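PDB 4FGM: aminopeptidase N family protein from Idiomarina loihiensis L2TR, which probably acts as a zinc-dependent aminopeptidase of the M61 family, removing residues from the N-termini of peptides. Local coordinates for residues H397-L401 and A402-K406; A381-A384 and L385-L389; I521-H525 and L526-E530; A512-S515 and A516-I520. All coordinates share one frame; numbering follows the deposited sequence.

Contact 1. Residues H397-L401 and A402-K406; sequences HKLTL and ARVMK
Leu399 lays its CD1 methyl against the aliphatic stem of Arg403, CG 3.8 Å away, the two side chains crossing at about a right angle. The same methyl reaches CG2 of Val404 at 4.1 Å, so one branch of the leucine bridges two neighbouring positions of the first helical turn. Beside this apolar patch sits the N-cap of helix 401-413, Thr400. Its OG1 stands between its own backbone N and carbonyl carbon (chi1 58°), a setting that turns the oxygen back to the helix start, where it accepts from Arg403 N at 3.1 Å with an N-H...O angle of 159°. Replacing the threonine by a valine would probably leave Arg403 N at the helix start without its side-chain acceptor and make the first turn less firmly held. The helical ladder opens with Val404 N on Thr400 O (3.1 Å) and Met405 N on Leu401 O (2.9 Å). Leu401, its CG 4.5 Å from CG of the selenomethionine at Met405, turns to Ala384 of helix 378-394 and Phe313 of helix 308-320. The guanidinium of Arg403 leads away and forms a salt bridge through NE with Glu407, one turn on. Polar capping and apolar cover thus share one helix start: the threonine hydroxyl meets an amide of the opening turn, while Leu399, Leu401, Val404 and Met405 are buried.

Contact 2. Residues A381-A384 and L385-L389; sequences ALIA and LSLDL
Ile383 and Leu387, one turn apart, lie side by side and point the same way, the CG2 methyl of the isoleucine 4.2 Å from CD1 of the leucine. In Ile383 that methyl is the branch anti to the backbone N, while CG1 stands beside the N (chi1 -73°) and continues the side chain away from Leu387. Leu387 also brings its CG to 3.5 Å from Ile383 O, beside the oxygen that accepts its own amide; that bond, 2.9 Å from Leu387 N to Ile383 O, is nearly straight at 170°. Leu382 and Leu385 meet more loosely, CD2 to CD2 at 4.5 Å. All of this lies along helix 378-394, whose i to i+4 ladder runs unbroken from Ala381 O to Asp388 N and which is buried on several sides: Leu382 packs on helix 326-342, Ile383 and Leu387 on helix 437-445, Ala384 on helix 308-320. Ser386 lies in this setting with its OG beside its own backbone N, aimed back at Leu382 O. That carbonyl takes Ser386 N at 2.9 Å and probably OG as well, although the place of the hydroxyl is less sure. Asp388 swings its carboxylate away from the preceding turn; OD2 meets Tyr312 OH, and OD1 forms a salt bridge with Arg392 NE.

Contact 3. Residues I521-H525 and L526-E530; sequences IAIDH and LQATE
Leu526, Ala528 and Ile523 bury the most surface where strand 519-523 turns back into strand 526-527. Leu526 sets its CB 3.4 Å from Ile523 O, and its CD2 branch reaches back along the turn to His525 O at 3.8 Å. Ile523 and Leu526 form an antiparallel hydrogen-bonded pair closed by two bonds of 2.9 Å, Ile523 N to Leu526 O and Leu526 N to Ile523 O; the second donor stands above the carbonyl plane. Between them Asp524 and His525, both with positive phi, make the type I' turn of a tight two-residue beta hairpin. Ile523 carries CG1 beside its backbone N (chi1 -65°), and CD1 at the end of that branch comes to 4.0 Å from the methyl of Ala528. Ala528 N binds Ile521 O almost straight (179°), and a water donates to both Ile521 O and Ala528 O, joining the two carbonyls across the hairpin's open end. On the far flank of strand 519-523 runs strand 545-552: Ile521 and Ala522 both face its His549 in a classic beta bulge, and Ile523 packs on Ile548. Asp524 OD2 is hydrogen-bonded to Tyr540 OH, in the loop that follows helix 533-537 in the chain.

Contact 4. Residues A512-S515 and A516-I520; sequences AGLS and AGDKI
Asp518 holds its CG beside the backbone N and anti to the carbonyl carbon (chi1 -63°), which folds the carboxylate back over the turn that leads into it; Leu514 and Ile520 take the same first torsion, and their methyl ends come together next to it. Asp518 OD2 accepts from Ser515 N at 2.6 Å, a short bond in which the donor lies 54° out of the carboxylate plane. In the reverse direction Asp518 N donates to Ser515 O at 3.0 Å, closing a type II beta turn with Ala516 and Gly517 at its corners. The residue thus grips Ser515 twice, by its main chain and by its side chain. Gly517 has phi 104°, where any side chain would collide with Ala516 O. Leu514 and Ile520 cross at about a right angle, CD1 to CD1 at 4.0 Å, and the other leucine methyl, CD2, lies 4.1 Å from Asp518 OD2, an apolar neighbour of that oxygen. Arg552 NH2 forms a salt bridge with the same OD2, which probably helps keep this buried acid charged, and also donates to Gly513 O. With an asparagine in place of Asp518, Arg552 would probably be left without its countercharge, even if the turn kept its backbone bond. Upstream, helix 508-512 ends in a Schellman motif at Gly513; downstream, strand 519-523 runs between strands 497-503 and 545-552, where Ile520 meets Leu498, Val500 and Ile548, while Leu514 leans on Leu559 of strand 555-562.

The four contacts fall into two pairs. Contacts 1 and 2, with centres 11 Å apart, join successive helices: Asp388 OD1 of contact 2 probably accepts from Leu401 N of contact 1 at 2.8 Å. Both lie near the metal site formed by His273, His277 and Glu307; the side chain of Ala381 is about 11 Å from the zinc ion and about 12 Å from the bound maleic acid, and that of Met405 about 12 Å from the zinc ion. Contacts 3 and 4 share strand 519-523, probably in the PDZ-like part of the chain, their centres 13 Å apart. Contacts 2 and 4 stay about 24 Å apart at their nearest atoms.

Contact 1. Residues H397-L401 and A402-K406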
ATOM      1  N   HIS A 397      26.967   1.551 -17.213  1.00 71.88           N
ATOM      2  CA  HIS A 397      25.660   2.116 -17.518  1.00 67.26           C
ATOM      3  C   HIS A 397      24.847   1.453 -18.623  1.00 71.09           C
ATOM      4  O   HIS A 397      23.970   2.080 -19.214  1.00 71.50           O
ATOM      5  CB  HIS A 397      25.830   3.603 -17.802  1.00 66.43           C
ATOM      6  CG  HIS A 397      26.639   4.309 -16.761  1.00 75.44           C
ATOM      7  ND1 HIS A 397      26.289   4.318 -15.427  1.00 76.40           N
ATOM      8  CD2 HIS A 397      27.805   4.990 -16.846  1.00 79.34           C
ATOM      9  CE1 HIS A 397      27.204   4.972 -14.738  1.00 78.63           C
ATOM     10  NE2 HIS A 397      28.137   5.392 -15.575  1.00 80.95           N
ATOM     11  N   LYS A 398      25.113   0.183 -18.892  1.00 69.32           N
ATOM     12  CA  LYS A 398      24.367  -0.513 -19.927  1.00 69.45           C
ATOM     13  C   LYS A 398      23.213  -1.318 -19.354  1.00 63.85           C
ATOM     14  O   LYS A 398      22.214  -1.552 -20.034  1.00 57.21           O
ATOM     15  CB  LYS A 398      25.300  -1.413 -20.747  1.00 77.49           C
ATOM     16  CG  LYS A 398      26.255  -0.613 -21.618  1.00 89.46           C
ATOM     17  CD  LYS A 398      25.491   0.476 -22.369  1.00 99.98           C
ATOM     18  CE  LYS A 398      26.400   1.610 -22.811  1.00105.33           C
ATOM     19  NZ  LYS A 398      25.615   2.829 -23.166  1.00103.78           N
ATOM     20  N   LEU A 399      23.352  -1.726 -18.096  1.00 64.17           N
ATOM     21  CA  LEU A 399      22.317  -2.502 -17.425  1.00 62.93           C
ATOM     22  C   LEU A 399      21.751  -1.717 -16.247  1.00 64.63           C
ATOM     23  O   LEU A 399      22.490  -1.337 -15.339  1.00 64.70           O
ATOM     24  CB  LEU A 399      22.898  -3.822 -16.917  1.00 58.83           C
ATOM     25  CG  LEU A 399      21.954  -4.754 -16.161  1.00 55.40           C
ATOM     26  CD1 LEU A 399      20.968  -5.378 -17.137  1.00 51.78           C
ATOM     27  CD2 LEU A 399      22.754  -5.835 -15.456  1.00 57.25           C
ATOM     28  N   THR A 400      20.444  -1.466 -16.272  1.00 63.68           N
ATOM     29  CA  THR A 400      19.778  -0.743 -15.188  1.00 61.24           C
ATOM     30  C   THR A 400      18.887  -1.725 -14.434  1.00 62.17           C
ATOM     31  O   THR A 400      18.624  -2.825 -14.923  1.00 63.74           O
ATOM     32  CB  THR A 400      18.885   0.404 -15.723  1.00 55.81           C
ATOM     33  OG1 THR A 400      17.912  -0.130 -16.628  1.00 52.13           O
ATOM     34  CG2 THR A 400      19.717   1.461 -16.421  1.00 52.70           C
ATOM     35  N   LEU A 401      18.433  -1.339 -13.240  1.00 56.96           N
ATOM     36  CA  LEU A 401      17.542  -2.205 -12.467  1.00 46.89           C
ATOM     37  C   LEU A 401      16.229  -2.330 -13.243  1.00 51.17           C
ATOM     38  O   LEU A 401      15.570  -3.376 -13.205  1.00 49.80           O
ATOM     39  CB  LEU A 401      17.266  -1.624 -11.069  1.00 42.96           C
ATOM     40  CG  LEU A 401      16.216  -2.348 -10.202  1.00 48.70           C
ATOM     41  CD1 LEU A 401      16.658  -3.774  -9.881  1.00 45.27           C
ATOM     42  CD2 LEU A 401      15.991  -1.562  -8.920  1.00 45.76           C
ATOM     43  N   ALA A 402      15.851  -1.261 -13.944  1.00 45.67           N
ATOM     44  CA  ALA A 402      14.628  -1.282 -14.737  1.00 48.04           C
ATOM     45  C   ALA A 402      14.733  -2.418 -15.756  1.00 54.23           C
ATOM     46  O   ALA A 402      13.807  -3.218 -15.901  1.00 51.36           O
ATOM     47  CB  ALA A 402      14.425   0.054 -15.445  1.00 38.90           C
ATOM     48  N   ARG A 403      15.872  -2.496 -16.443  1.00 62.85           N
ATOM     49  CA  ARG A 403      16.086  -3.547 -17.429  1.00 61.44           C
ATOM     50  C   ARG A 403      15.956  -4.921 -16.768  1.00 53.19           C
ATOM     51  O   ARG A 403      15.360  -5.839 -17.330  1.00 55.17           O
ATOM     52  CB  ARG A 403      17.464  -3.406 -18.083  1.00 69.24           C
ATOM     53  CG  ARG A 403      17.763  -4.537 -19.050  1.00 84.99           C
ATOM     54  CD  ARG A 403      18.605  -4.111 -20.242  1.00 98.13           C
ATOM     55  NE  ARG A 403      18.573  -5.140 -21.280  1.00109.64           N
ATOM     56  CZ  ARG A 403      17.481  -5.485 -21.960  1.00115.17           C
ATOM     57  NH1 ARG A 403      16.324  -4.882 -21.722  1.00116.36           N
ATOM     58  NH2 ARG A 403      17.540  -6.446 -22.870  1.00115.88           N
ATOM     59  N   VAL A 404      16.501  -5.054 -15.567  1.00 50.70           N
ATOM     60  CA  VAL A 404      16.424  -6.315 -14.849  1.00 54.07           C
ATOM     61  C   VAL A 404      14.968  -6.685 -14.554  1.00 56.35           C
ATOM     62  O   VAL A 404      14.591  -7.862 -14.645  1.00 53.21           O
ATOM     63  CB  VAL A 404      17.226  -6.245 -13.524  1.00 50.71           C
ATOM     64  CG1 VAL A 404      16.958  -7.481 -12.672  1.00 45.73           C
ATOM     65  CG2 VAL A 404      18.720  -6.129 -13.832  1.00 50.11           C
HETATM   66  N   MSE A 405      14.151  -5.690 -14.206  1.00 53.52           N
HETATM   67  CA  MSE A 405      12.738  -5.941 -13.907  1.00 50.44           C
HETATM   68  C   MSE A 405      12.033  -6.460 -15.158  1.00 48.95           C
HETATM   69  O   MSE A 405      11.271  -7.427 -15.098  1.00 51.55           O
HETATM   70  CB  MSE A 405      12.040  -4.663 -13.415  1.00 48.85           C
HETATM   71  CG  MSE A 405      12.572  -4.099 -12.100  1.00 51.35           C
HETATM   72 SE   MSE A 405      12.472  -5.352 -10.619  1.00 68.93          SE
HETATM   73  CE  MSE A 405      10.550  -5.626 -10.617  1.00 43.35           C
ATOM     74  N   LYS A 406      12.296  -5.807 -16.290  1.00 46.44           N
ATOM     75  CA  LYS A 406      11.700  -6.205 -17.566  1.00 53.13           C
ATOM     76  C   LYS A 406      11.976  -7.684 -17.824  1.00 58.91           C
ATOM     77  O   LYS A 406      11.059  -8.485 -18.031  1.00 58.18           O
ATOM     78  CB  LYS A 406      12.296  -5.386 -18.717  1.00 51.92           C
ATOM     79  CG  LYS A 406      11.772  -5.794 -20.094  1.00 53.19           C
ATOM     80  CD  LYS A 406      12.742  -5.425 -21.209  1.00 60.46           C
ATOM     81  CE  LYS A 406      13.623  -6.610 -21.601  1.00 75.72           C
ATOM     82  NZ  LYS A 406      12.881  -7.661 -22.372  1.00 82.58           N
TER

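Contact 2. Residues A381-A384 and L385-L389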
ATOM      1  N   ALA A 381      13.292  -0.494  -0.732  1.00 46.31           N
ATOM      2  CA  ALA A 381      13.462   0.592  -1.681  1.00 46.61           C
ATOM      3  C   ALA A 381      14.930   0.993  -1.763  1.00 43.92           C
ATOM      4  O   ALA A 381      15.436   1.294  -2.844  1.00 52.22           O
ATOM      5  CB  ALA A 381      12.610   1.784  -1.271  1.00 47.23           C
ATOM      6  N   LEU A 382      15.612   1.000  -0.623  1.00 46.49           N
ATOM      7  CA  LEU A 382      17.020   1.366  -0.605  1.00 49.54           C
ATOM      8  C   LEU A 382      17.861   0.258  -1.255  1.00 53.35           C
ATOM      9  O   LEU A 382      18.892   0.529  -1.879  1.00 51.71           O
ATOM     10  CB  LEU A 382      17.479   1.638   0.830  1.00 50.77           C
ATOM     11  CG  LEU A 382      16.781   2.827   1.501  1.00 54.64           C
ATOM     12  CD1 LEU A 382      17.354   3.038   2.888  1.00 54.73           C
ATOM     13  CD2 LEU A 382      16.962   4.082   0.665  1.00 51.41           C
ATOM     14  N   ILE A 383      17.412  -0.987  -1.115  1.00 48.67           N
ATOM     15  CA  ILE A 383      18.101  -2.113  -1.727  1.00 46.13           C
ATOM     16  C   ILE A 383      18.005  -1.919  -3.237  1.00 47.17           C
ATOM     17  O   ILE A 383      18.998  -2.032  -3.957  1.00 50.51           O
ATOM     18  CB  ILE A 383      17.431  -3.449  -1.354  1.00 43.17           C
ATOM     19  CG1 ILE A 383      17.748  -3.798   0.102  1.00 47.26           C
ATOM     20  CG2 ILE A 383      17.881  -4.549  -2.317  1.00 41.56           C
ATOM     21  CD1 ILE A 383      17.190  -5.137   0.554  1.00 51.57           C
ATOM     22  N   ALA A 384      16.798  -1.618  -3.710  1.00 43.91           N
ATOM     23  CA  ALA A 384      16.566  -1.396  -5.135  1.00 45.77           C
ATOM     24  C   ALA A 384      17.454  -0.261  -5.634  1.00 47.95           C
ATOM     25  O   ALA A 384      18.027  -0.344  -6.716  1.00 50.23           O
ATOM     26  CB  ALA A 384      15.086  -1.064  -5.391  1.00 39.45           C
ATOM     27  N   LEU A 385      17.560   0.802  -4.840  1.00 43.58           N
ATOM     28  CA  LEU A 385      18.391   1.948  -5.201  1.00 48.60           C
ATOM     29  C   LEU A 385      19.832   1.497  -5.383  1.00 53.37           C
ATOM     30  O   LEU A 385      20.500   1.879  -6.344  1.00 58.48           O
ATOM     31  CB  LEU A 385      18.351   3.011  -4.105  1.00 49.55           C
ATOM     32  CG  LEU A 385      19.432   4.092  -4.210  1.00 52.66           C
ATOM     33  CD1 LEU A 385      19.079   5.067  -5.327  1.00 48.49           C
ATOM     34  CD2 LEU A 385      19.561   4.819  -2.879  1.00 52.65           C
ATOM     35  N   SER A 386      20.299   0.681  -4.442  1.00 52.87           N
ATOM     36  CA  SER A 386      21.664   0.177  -4.471  1.00 58.05           C
ATOM     37  C   SER A 386      21.922  -0.656  -5.721  1.00 57.91           C
ATOM     38  O   SER A 386      22.899  -0.429  -6.432  1.00 58.60           O
ATOM     39  CB  SER A 386      21.940  -0.666  -3.225  1.00 59.37           C
ATOM     40  OG  SER A 386      21.683   0.070  -2.041  1.00 59.59           O
ATOM     41  N   LEU A 387      21.041  -1.615  -5.989  1.00 55.97           N
ATOM     42  CA  LEU A 387      21.189  -2.476  -7.158  1.00 51.24           C
ATOM     43  C   LEU A 387      21.221  -1.676  -8.457  1.00 54.54           C
ATOM     44  O   LEU A 387      22.036  -1.944  -9.339  1.00 54.61           O
ATOM     45  CB  LEU A 387      20.052  -3.500  -7.215  1.00 45.28           C
ATOM     46  CG  LEU A 387      19.993  -4.576  -6.128  1.00 47.47           C
ATOM     47  CD1 LEU A 387      18.733  -5.413  -6.313  1.00 48.20           C
ATOM     48  CD2 LEU A 387      21.229  -5.463  -6.203  1.00 42.37           C
ATOM     49  N   ASP A 388      20.342  -0.691  -8.574  1.00 57.04           N
ATOM     50  CA  ASP A 388      20.297   0.118  -9.783  1.00 55.84           C
ATOM     51  C   ASP A 388      21.633   0.831  -9.999  1.00 59.21           C
ATOM     52  O   ASP A 388      22.170   0.846 -11.104  1.00 62.83           O
ATOM     53  CB  ASP A 388      19.160   1.141  -9.693  1.00 46.55           C
ATOM     54  CG  ASP A 388      18.689   1.614 -11.057  1.00 47.37           C
ATOM     55  OD1 ASP A 388      19.181   1.089 -12.080  1.00 50.04           O
ATOM     56  OD2 ASP A 388      17.818   2.505 -11.109  1.00 53.35           O
ATOM     57  N   LEU A 389      22.168   1.420  -8.938  1.00 58.98           N
ATOM     58  CA  LEU A 389      23.436   2.131  -9.022  1.00 58.27           C
ATOM     59  C   LEU A 389      24.610   1.179  -9.239  1.00 59.49           C
ATOM     60  O   LEU A 389      25.496   1.447 -10.050  1.00 58.97           O
ATOM     61  CB  LEU A 389      23.643   2.962  -7.753  1.00 53.37           C
ATOM     62  CG  LEU A 389      23.216   4.438  -7.813  1.00 59.41           C
ATOM     63  CD1 LEU A 389      22.073   4.650  -8.784  1.00 56.96           C
ATOM     64  CD2 LEU A 389      22.838   4.900  -6.421  1.00 56.82           C
TER

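Contact 3. Residues I521-H525 and L526-E530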
ATOM      1  N   ILE A 521       2.064  17.802  29.294  1.00 42.91           N
ATOM      2  CA  ILE A 521       1.268  18.966  29.633  1.00 33.27           C
ATOM      3  C   ILE A 521       2.113  20.219  29.885  1.00 35.09           C
ATOM      4  O   ILE A 521       1.676  21.337  29.630  1.00 38.57           O
ATOM      5  CB  ILE A 521       0.370  18.595  30.849  1.00 35.46           C
ATOM      6  CG1 ILE A 521      -1.079  18.872  30.483  1.00 41.58           C
ATOM      7  CG2 ILE A 521       0.839  19.262  32.129  1.00 31.81           C
ATOM      8  CD1 ILE A 521      -1.553  18.019  29.327  1.00 36.87           C
ATOM      9  N   ALA A 522       3.330  20.031  30.377  1.00 32.07           N
ATOM     10  CA  ALA A 522       4.218  21.164  30.617  1.00 33.02           C
ATOM     11  C   ALA A 522       5.677  20.747  30.487  1.00 40.39           C
ATOM     12  O   ALA A 522       6.029  19.594  30.725  1.00 38.82           O
ATOM     13  CB  ALA A 522       3.970  21.752  32.005  1.00 24.74           C
ATOM     14  N   ILE A 523       6.511  21.697  30.082  1.00 37.57           N
ATOM     15  CA  ILE A 523       7.944  21.479  29.947  1.00 35.79           C
ATOM     16  C   ILE A 523       8.585  22.635  30.711  1.00 38.94           C
ATOM     17  O   ILE A 523       8.296  23.799  30.436  1.00 38.68           O
ATOM     18  CB  ILE A 523       8.385  21.521  28.465  1.00 42.72           C
ATOM     19  CG1 ILE A 523       7.754  20.351  27.701  1.00 31.39           C
ATOM     20  CG2 ILE A 523       9.911  21.446  28.369  1.00 42.54           C
ATOM     21  CD1 ILE A 523       7.778  20.530  26.200  1.00 34.49           C
ATOM     22  N   ASP A 524       9.435  22.312  31.682  1.00 38.19           N
ATOM     23  CA  ASP A 524      10.096  23.331  32.495  1.00 33.38           C
ATOM     24  C   ASP A 524       9.043  24.235  33.164  1.00 34.19           C
ATOM     25  O   ASP A 524       9.254  25.436  33.338  1.00 33.90           O
ATOM     26  CB  ASP A 524      11.034  24.176  31.623  1.00 37.27           C
ATOM     27  CG  ASP A 524      12.171  24.789  32.415  1.00 42.52           C
ATOM     28  OD1 ASP A 524      12.197  24.612  33.656  1.00 43.98           O
ATOM     29  OD2 ASP A 524      13.042  25.442  31.800  1.00 43.72           O
ATOM     30  N   HIS A 525       7.909  23.642  33.527  1.00 29.41           N
ATOM     31  CA  HIS A 525       6.806  24.354  34.176  1.00 33.90           C
ATOM     32  C   HIS A 525       6.034  25.285  33.250  1.00 36.73           C
ATOM     33  O   HIS A 525       5.222  26.079  33.711  1.00 40.85           O
ATOM     34  CB  HIS A 525       7.324  25.133  35.387  1.00 27.29           C
ATOM     35  CG  HIS A 525       8.084  24.283  36.353  1.00 43.41           C
ATOM     36  ND1 HIS A 525       7.462  23.410  37.221  1.00 44.90           N
ATOM     37  CD2 HIS A 525       9.415  24.112  36.538  1.00 46.15           C
ATOM     38  CE1 HIS A 525       8.377  22.737  37.895  1.00 40.25           C
ATOM     39  NE2 HIS A 525       9.572  23.143  37.499  1.00 43.69           N
ATOM     40  N   LEU A 526       6.281  25.184  31.950  1.00 35.17           N
ATOM     41  CA  LEU A 526       5.578  26.018  30.977  1.00 35.72           C
ATOM     42  C   LEU A 526       4.615  25.187  30.136  1.00 37.79           C
ATOM     43  O   LEU A 526       4.943  24.088  29.683  1.00 33.93           O
ATOM     44  CB  LEU A 526       6.580  26.734  30.071  1.00 35.87           C
ATOM     45  CG  LEU A 526       7.477  27.748  30.781  1.00 37.76           C
ATOM     46  CD1 LEU A 526       8.438  28.382  29.784  1.00 43.29           C
ATOM     47  CD2 LEU A 526       6.601  28.821  31.440  1.00 31.99           C
ATOM     48  N   GLN A 527       3.414  25.710  29.933  1.00 34.41           N
ATOM     49  CA  GLN A 527       2.407  24.991  29.159  1.00 41.39           C
ATOM     50  C   GLN A 527       2.920  24.550  27.791  1.00 36.76           C
ATOM     51  O   GLN A 527       3.382  25.364  26.996  1.00 45.90           O
ATOM     52  CB  GLN A 527       1.162  25.858  28.986  1.00 45.53           C
ATOM     53  CG  GLN A 527       0.022  25.168  28.268  1.00 46.07           C
ATOM     54  CD  GLN A 527      -1.226  26.016  28.250  1.00 55.66           C
ATOM     55  OE1 GLN A 527      -1.155  27.234  28.384  1.00 62.10           O
ATOM     56  NE2 GLN A 527      -2.376  25.383  28.070  1.00 56.59           N
ATOM     57  N   ALA A 528       2.833  23.255  27.520  1.00 38.76           N
ATOM     58  CA  ALA A 528       3.286  22.711  26.248  1.00 37.48           C
ATOM     59  C   ALA A 528       2.130  22.623  25.259  1.00 38.71           C
ATOM     60  O   ALA A 528       1.121  21.981  25.531  1.00 42.77           O
ATOM     61  CB  ALA A 528       3.893  21.325  26.468  1.00 39.77           C
ATOM     62  N   THR A 529       2.276  23.259  24.105  1.00 37.52           N
ATOM     63  CA  THR A 529       1.224  23.229  23.098  1.00 36.82           C
ATOM     64  C   THR A 529       1.859  23.191  21.722  1.00 47.60           C
ATOM     65  O   THR A 529       3.081  23.149  21.594  1.00 45.12           O
ATOM     66  CB  THR A 529       0.344  24.494  23.145  1.00 40.66           C
ATOM     67  OG1 THR A 529       1.141  25.632  22.804  1.00 46.32           O
ATOM     68  CG2 THR A 529      -0.245  24.701  24.526  1.00 43.55           C
ATOM     69  N   GLU A 530       1.016  23.216  20.697  1.00 50.94           N
ATOM     70  CA  GLU A 530       1.478  23.216  19.321  1.00 51.51           C
ATOM     71  C   GLU A 530       2.215  24.533  19.119  1.00 49.54           C
ATOM     72  O   GLU A 530       3.256  24.592  18.463  1.00 53.26           O
ATOM     73  CB  GLU A 530       0.281  23.150  18.374  1.00 60.32           C
ATOM     74  CG  GLU A 530       0.634  22.888  16.922  1.00 78.06           C
ATOM     75  CD  GLU A 530      -0.596  22.667  16.056  1.00 97.37           C
ATOM     76  OE1 GLU A 530      -0.440  22.201  14.906  1.00 99.40           O
ATOM     77  OE2 GLU A 530      -1.720  22.960  16.527  1.00102.16           O
TER
HETATM   78  O   HOH W   1      -0.384  21.694  27.643  1.00 51.69           O

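Contact 4. Residues A512-S515 and A516-I520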
ATOM      1  N   ALA A 512      13.669   9.700  30.574  1.00 39.96           N
ATOM      2  CA  ALA A 512      12.838  10.435  31.506  1.00 40.53           C
ATOM      3  C   ALA A 512      11.664   9.575  31.968  1.00 39.91           C
ATOM      4  O   ALA A 512      11.053   9.849  32.993  1.00 40.03           O
ATOM      5  CB  ALA A 512      12.340  11.711  30.843  1.00 35.26           C
ATOM      6  N   GLY A 513      11.360   8.529  31.205  1.00 39.03           N
ATOM      7  CA  GLY A 513      10.263   7.652  31.563  1.00 35.97           C
ATOM      8  C   GLY A 513       8.950   7.983  30.880  1.00 37.71           C
ATOM      9  O   GLY A 513       7.890   7.664  31.408  1.00 35.50           O
ATOM     10  N   LEU A 514       9.005   8.643  29.728  1.00 36.31           N
ATOM     11  CA  LEU A 514       7.791   8.973  28.984  1.00 38.64           C
ATOM     12  C   LEU A 514       7.465   7.792  28.078  1.00 36.25           C
ATOM     13  O   LEU A 514       8.364   7.065  27.651  1.00 40.50           O
ATOM     14  CB  LEU A 514       8.007  10.224  28.121  1.00 42.63           C
ATOM     15  CG  LEU A 514       8.045  11.571  28.837  1.00 37.76           C
ATOM     16  CD1 LEU A 514       8.655  12.615  27.915  1.00 29.74           C
ATOM     17  CD2 LEU A 514       6.634  11.958  29.263  1.00 28.87           C
ATOM     18  N   SER A 515       6.190   7.614  27.759  1.00 40.46           N
ATOM     19  CA  SER A 515       5.789   6.503  26.912  1.00 42.62           C
ATOM     20  C   SER A 515       4.730   6.904  25.919  1.00 46.95           C
ATOM     21  O   SER A 515       4.017   7.889  26.123  1.00 48.77           O
ATOM     22  CB  SER A 515       5.244   5.355  27.766  1.00 45.80           C
ATOM     23  OG  SER A 515       6.215   4.893  28.687  1.00 53.55           O
ATOM     24  N   ALA A 516       4.625   6.130  24.840  1.00 44.48           N
ATOM     25  CA  ALA A 516       3.617   6.394  23.828  1.00 40.71           C
ATOM     26  C   ALA A 516       2.284   6.361  24.560  1.00 39.36           C
ATOM     27  O   ALA A 516       2.061   5.495  25.406  1.00 39.67           O
ATOM     28  CB  ALA A 516       3.657   5.320  22.758  1.00 35.52           C
ATOM     29  N   GLY A 517       1.409   7.312  24.254  1.00 38.38           N
ATOM     30  CA  GLY A 517       0.114   7.361  24.920  1.00 33.74           C
ATOM     31  C   GLY A 517       0.046   8.457  25.970  1.00 37.01           C
ATOM     32  O   GLY A 517      -1.028   8.975  26.265  1.00 44.55           O
ATOM     33  N   ASP A 518       1.194   8.795  26.549  1.00 34.27           N
ATOM     34  CA  ASP A 518       1.264   9.849  27.552  1.00 36.19           C
ATOM     35  C   ASP A 518       0.974  11.191  26.880  1.00 39.98           C
ATOM     36  O   ASP A 518       1.126  11.331  25.664  1.00 44.83           O
ATOM     37  CB  ASP A 518       2.667   9.932  28.166  1.00 40.28           C
ATOM     38  CG  ASP A 518       3.065   8.683  28.917  1.00 45.53           C
ATOM     39  OD1 ASP A 518       2.190   7.832  29.181  1.00 45.48           O
ATOM     40  OD2 ASP A 518       4.261   8.562  29.260  1.00 44.37           O
ATOM     41  N   LYS A 519       0.546  12.171  27.668  1.00 40.63           N
ATOM     42  CA  LYS A 519       0.302  13.503  27.135  1.00 44.94           C
ATOM     43  C   LYS A 519       1.114  14.517  27.923  1.00 37.84           C
ATOM     44  O   LYS A 519       0.839  14.770  29.093  1.00 32.31           O
ATOM     45  CB  LYS A 519      -1.180  13.888  27.185  1.00 44.00           C
ATOM     46  CG  LYS A 519      -1.409  15.325  26.712  1.00 51.49           C
ATOM     47  CD  LYS A 519      -2.645  15.483  25.841  1.00 65.09           C
ATOM     48  CE  LYS A 519      -3.922  15.421  26.651  1.00 70.40           C
ATOM     49  NZ  LYS A 519      -3.955  16.482  27.702  1.00 66.57           N
ATOM     50  N   ILE A 520       2.133  15.071  27.278  1.00 38.41           N
ATOM     51  CA  ILE A 520       2.978  16.063  27.909  1.00 39.47           C
ATOM     52  C   ILE A 520       2.142  17.322  28.062  1.00 40.70           C
ATOM     53  O   ILE A 520       1.580  17.837  27.100  1.00 43.04           O
ATOM     54  CB  ILE A 520       4.232  16.349  27.064  1.00 42.27           C
ATOM     55  CG1 ILE A 520       5.076  15.073  26.949  1.00 35.36           C
ATOM     56  CG2 ILE A 520       5.062  17.443  27.718  1.00 35.74           C
ATOM     57  CD1 ILE A 520       6.231  15.179  25.982  1.00 35.88           C
TER